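Local coordinates for protein chitooligosaccharide oxidase (Gibberella zeae, PDB 6Y0R) that oxidises the C1 hydroxyl of chitooligosaccharides to lactones, passing the electrons through a bicovalently bound FAD to molecular oxygen and releasing hydrogen peroxide, at residues K259-K273 and S369-Y383. Residues are numbered along the deposited sequence; the frame is centred on the assembly and turned at random.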
# COMPACT_ATOMS: atom_id res chain seq x y z
N LYS A 259 13.21 0.74 18.04
CA LYS A 259 14.48 1.30 17.49
C LYS A 259 15.59 0.25 17.51
O LYS A 259 16.38 0.18 16.56
CB LYS A 259 14.97 2.52 18.27
CG LYS A 259 14.09 3.74 18.20
CD LYS A 259 14.80 4.89 18.91
CE LYS A 259 14.18 6.24 18.72
NZ LYS A 259 14.59 7.18 19.79
N GLY A 260 15.68 -0.54 18.57
CA GLY A 260 16.82 -1.45 18.70
C GLY A 260 16.50 -2.90 18.36
O GLY A 260 17.43 -3.72 18.33
N MET A 261 15.25 -3.24 18.08
CA MET A 261 14.86 -4.66 18.05
C MET A 261 15.38 -5.30 16.76
O MET A 261 15.54 -4.69 15.70
CB MET A 261 13.35 -4.83 18.17
CG MET A 261 12.61 -4.48 16.90
SD MET A 261 10.81 -4.42 17.34
CE MET A 261 10.10 -3.90 15.78
N PRO A 262 15.65 -6.62 16.78
CA PRO A 262 16.15 -7.31 15.61
C PRO A 262 15.21 -7.23 14.41
O PRO A 262 13.99 -7.09 14.59
CB PRO A 262 16.32 -8.77 16.03
CG PRO A 262 16.39 -8.70 17.56
CD PRO A 262 15.51 -7.52 17.94
N ALA A 263 15.79 -7.39 13.22
CA ALA A 263 15.10 -7.33 11.92
C ALA A 263 14.00 -8.40 11.86
O ALA A 263 13.04 -8.21 11.10
CB ALA A 263 16.10 -7.50 10.79
N GLU A 264 14.16 -9.53 12.55
CA GLU A 264 13.17 -10.64 12.52
C GLU A 264 11.81 -10.22 13.09
O GLU A 264 10.87 -11.03 12.90
CB GLU A 264 13.73 -11.82 13.34
CG GLU A 264 14.81 -12.57 12.59
CD GLU A 264 16.16 -11.88 12.50
OE1 GLU A 264 16.47 -11.02 13.36
OE2 GLU A 264 16.89 -12.20 11.53
N ILE A 265 11.70 -9.08 13.81
CA ILE A 265 10.39 -8.64 14.35
C ILE A 265 9.84 -7.50 13.47
O ILE A 265 10.55 -6.57 13.23
CB ILE A 265 10.48 -8.15 15.80
CG1 ILE A 265 11.07 -9.18 16.76
CG2 ILE A 265 9.12 -7.67 16.24
CD1 ILE A 265 11.30 -8.63 18.10
N THR A 266 8.59 -7.61 13.04
CA THR A 266 7.79 -6.50 12.50
C THR A 266 6.54 -6.43 13.36
O THR A 266 5.94 -7.49 13.59
CB THR A 266 7.53 -6.62 11.00
OG1 THR A 266 8.76 -6.67 10.25
CG2 THR A 266 6.69 -5.47 10.50
N MET A 267 6.20 -5.27 13.90
CA MET A 267 5.01 -5.22 14.75
C MET A 267 4.39 -3.84 14.74
O MET A 267 5.03 -2.86 14.25
CB MET A 267 5.32 -5.64 16.19
CG MET A 267 6.23 -4.75 16.92
SD MET A 267 6.48 -5.56 18.58
CE MET A 267 4.84 -6.18 18.91
N GLN A 268 3.18 -3.81 15.25
CA GLN A 268 2.35 -2.60 15.23
C GLN A 268 1.48 -2.52 16.49
O GLN A 268 1.16 -3.55 17.09
CB GLN A 268 1.54 -2.60 13.94
CG GLN A 268 0.57 -3.75 13.87
CD GLN A 268 -0.14 -3.86 12.54
OE1 GLN A 268 -0.05 -3.00 11.66
NE2 GLN A 268 -0.80 -5.00 12.36
N MET A 269 1.05 -1.30 16.78
CA MET A 269 0.13 -1.01 17.86
C MET A 269 -1.22 -0.66 17.24
O MET A 269 -1.26 0.28 16.41
CB MET A 269 0.64 0.15 18.70
CG MET A 269 -0.29 0.47 19.86
SD MET A 269 -0.22 -0.68 21.23
CE MET A 269 1.48 -0.52 21.76
N GLY A 270 -2.27 -1.40 17.59
CA GLY A 270 -3.63 -1.04 17.16
C GLY A 270 -4.33 -0.24 18.25
O GLY A 270 -4.08 -0.51 19.46
N VAL A 271 -5.12 0.78 17.88
CA VAL A 271 -5.81 1.66 18.87
C VAL A 271 -7.22 1.86 18.34
O VAL A 271 -7.37 2.14 17.15
CB VAL A 271 -5.09 2.99 19.08
CG1 VAL A 271 -5.75 3.76 20.21
CG2 VAL A 271 -3.57 2.83 19.34
N SER A 272 -8.22 1.74 19.20
CA SER A 272 -9.61 2.12 18.88
C SER A 272 -10.27 2.51 20.19
O SER A 272 -9.58 2.59 21.20
CB SER A 272 -10.33 0.99 18.25
OG SER A 272 -10.56 -0.05 19.20
N LYS A 273 -11.57 2.80 20.16
CA LYS A 273 -12.30 3.04 21.42
C LYS A 273 -12.20 1.83 22.35
O LYS A 273 -12.35 2.06 23.55
CB LYS A 273 -13.75 3.36 21.10
CG LYS A 273 -13.92 4.78 20.62
CD LYS A 273 -15.36 5.08 20.33
CE LYS A 273 -15.91 4.37 19.13
NZ LYS A 273 -17.31 4.80 18.87
N SER A 369 -18.95 8.90 18.08
CA SER A 369 -19.87 7.82 17.66
C SER A 369 -19.26 7.02 16.51
O SER A 369 -19.78 5.93 16.18
CB SER A 369 -21.20 8.40 17.24
OG SER A 369 -20.97 9.43 16.30
N HIS A 370 -18.16 7.51 15.93
CA HIS A 370 -17.56 6.88 14.73
C HIS A 370 -16.84 5.59 15.09
O HIS A 370 -16.24 5.57 16.16
CB HIS A 370 -16.59 7.85 14.09
CG HIS A 370 -17.27 8.95 13.37
ND1 HIS A 370 -18.22 9.76 13.98
CD2 HIS A 370 -17.13 9.42 12.12
CE1 HIS A 370 -18.62 10.67 13.12
NE2 HIS A 370 -17.96 10.50 11.99
N SER A 371 -16.88 4.57 14.22
CA SER A 371 -16.10 3.32 14.38
C SER A 371 -14.72 3.56 13.74
O SER A 371 -14.51 3.26 12.56
CB SER A 371 -16.79 2.09 13.88
OG SER A 371 -17.33 2.29 12.60
N TRP A 372 -13.91 4.31 14.46
CA TRP A 372 -12.55 4.68 13.98
C TRP A 372 -11.54 3.67 14.52
O TRP A 372 -11.79 3.01 15.51
CB TRP A 372 -12.21 6.11 14.37
CG TRP A 372 -12.12 6.32 15.84
CD1 TRP A 372 -13.11 6.75 16.67
CD2 TRP A 372 -10.96 6.12 16.67
NE1 TRP A 372 -12.67 6.77 17.97
CE2 TRP A 372 -11.35 6.40 18.00
CE3 TRP A 372 -9.66 5.67 16.44
CZ2 TRP A 372 -10.47 6.29 19.07
CZ3 TRP A 372 -8.79 5.57 17.51
CH2 TRP A 372 -9.19 5.85 18.81
N TRP A 373 -10.40 3.53 13.85
CA TRP A 373 -9.27 2.76 14.44
C TRP A 373 -7.99 3.30 13.84
O TRP A 373 -8.03 4.01 12.82
CB TRP A 373 -9.35 1.25 14.24
CG TRP A 373 -9.53 0.79 12.83
CD1 TRP A 373 -10.71 0.50 12.23
CD2 TRP A 373 -8.51 0.52 11.85
NE1 TRP A 373 -10.50 0.08 10.94
CE2 TRP A 373 -9.16 0.10 10.68
CE3 TRP A 373 -7.13 0.70 11.82
CZ2 TRP A 373 -8.47 -0.25 9.52
CZ3 TRP A 373 -6.44 0.40 10.65
CH2 TRP A 373 -7.12 -0.05 9.51
N LEU A 374 -6.85 2.96 14.43
CA LEU A 374 -5.56 3.36 13.84
C LEU A 374 -4.55 2.28 14.16
O LEU A 374 -4.79 1.46 15.05
CB LEU A 374 -5.12 4.74 14.31
CG LEU A 374 -4.83 4.85 15.80
CD1 LEU A 374 -3.36 4.56 16.09
CD2 LEU A 374 -5.21 6.24 16.29
N GLN A 375 -3.50 2.25 13.35
CA GLN A 375 -2.34 1.38 13.60
C GLN A 375 -1.12 2.28 13.66
O GLN A 375 -1.03 3.29 12.93
CB GLN A 375 -2.15 0.30 12.53
CG GLN A 375 -3.31 -0.64 12.33
CD GLN A 375 -3.17 -1.28 10.96
OE1 GLN A 375 -2.76 -0.65 9.98
NE2 GLN A 375 -3.49 -2.56 10.90
N MET A 376 -0.23 1.95 14.57
CA MET A 376 1.11 2.56 14.61
C MET A 376 2.17 1.47 14.36
O MET A 376 2.35 0.61 15.22
CB MET A 376 1.38 3.22 15.96
CG MET A 376 2.69 3.92 15.96
SD MET A 376 2.97 4.82 17.46
CE MET A 376 3.35 3.47 18.56
N ASP A 377 2.77 1.49 13.18
CA ASP A 377 3.69 0.43 12.72
C ASP A 377 5.12 0.92 12.98
O ASP A 377 5.42 2.05 12.63
CB ASP A 377 3.50 0.14 11.24
CG ASP A 377 2.07 -0.13 10.76
OD1 ASP A 377 1.26 -0.56 11.57
OD2 ASP A 377 1.79 0.17 9.56
N ILE A 378 6.00 0.05 13.48
CA ILE A 378 7.45 0.38 13.52
C ILE A 378 8.03 0.01 12.15
O ILE A 378 8.05 -1.20 11.81
CB ILE A 378 8.17 -0.36 14.68
CG1 ILE A 378 7.53 -0.00 16.01
CG2 ILE A 378 9.64 0.02 14.62
CD1 ILE A 378 7.65 -1.07 17.08
N THR A 379 8.32 0.99 11.30
CA THR A 379 8.95 0.73 9.98
C THR A 379 10.48 0.77 10.10
O THR A 379 11.12 0.16 9.26
CB THR A 379 8.52 1.74 8.92
OG1 THR A 379 8.95 3.06 9.28
CG2 THR A 379 7.03 1.75 8.74
N GLY A 380 11.02 1.55 11.04
CA GLY A 380 12.48 1.81 11.10
C GLY A 380 13.20 1.08 12.21
O GLY A 380 12.77 -0.02 12.66
N GLY A 381 14.29 1.70 12.65
CA GLY A 381 15.18 1.16 13.68
C GLY A 381 16.49 0.71 13.04
O GLY A 381 16.55 0.55 11.81
N THR A 382 17.48 0.54 13.88
CA THR A 382 18.86 0.21 13.46
C THR A 382 18.87 -0.90 12.41
O THR A 382 19.59 -0.74 11.38
CB THR A 382 19.66 -0.22 14.68
OG1 THR A 382 19.58 0.82 15.65
CG2 THR A 382 21.10 -0.49 14.31
N TYR A 383 18.15 -2.00 12.64
CA TYR A 383 18.24 -3.22 11.81
C TYR A 383 17.16 -3.31 10.73
O TYR A 383 17.17 -4.27 9.97
CB TYR A 383 18.26 -4.47 12.69
CG TYR A 383 19.45 -4.47 13.60
CD1 TYR A 383 20.73 -4.63 13.10
CD2 TYR A 383 19.31 -4.27 14.94
CE1 TYR A 383 21.83 -4.58 13.94
CE2 TYR A 383 20.39 -4.26 15.81
CZ TYR A 383 21.66 -4.38 15.29
OH TYR A 383 22.77 -4.34 16.14
O HOH W 1 16.45 -2.19 15.05
O HOH W 2 -13.21 3.08 17.82
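A chi1 of 65° sets Trp372 CG between the backbone N and carbonyl carbon, turning the six-membered ring back against Ser272, whose CA makes a CH-pi contact 4.0 Å from its centroid. Lys273, bent at chi3, packs CG 3.5 Å from Trp372 NE1, whose N-H is spent on Gly365 O; its long chain lets NZ reach from the end of strand 265-272 to His370 O (3.0 Å, from above the carbonyl plane) and Ser368 O. Met269 with Met376 and Val271 with Leu374 are antiparallel hydrogen-bonded pairs on one face, where strand-favouring, branched Val271 puts CG2 3.7 Å from Leu374 CD1. Met261, in the preceding loop, extends its unbranched chain until CE meets Ile378 CD1 tip to tip (4.0 Å). Lys259 O accepts from Thr382 N (2.9 Å); lacking a side chain, Gly381 can adopt phi 108° and bring CA within 3.3 Å of that oxygen. The other face carries Gln268, its NE2 bonded to Asp279, and Gln375, its side chain about 7 Å from FAD, consistent with a substrate domain facing the flavin. In this seven-stranded antiparallel sheet the pair lies between strands 275-283 and 403-411, Phe254 of helix 247-260 covering Met267, Met269, Met376 and Ile378.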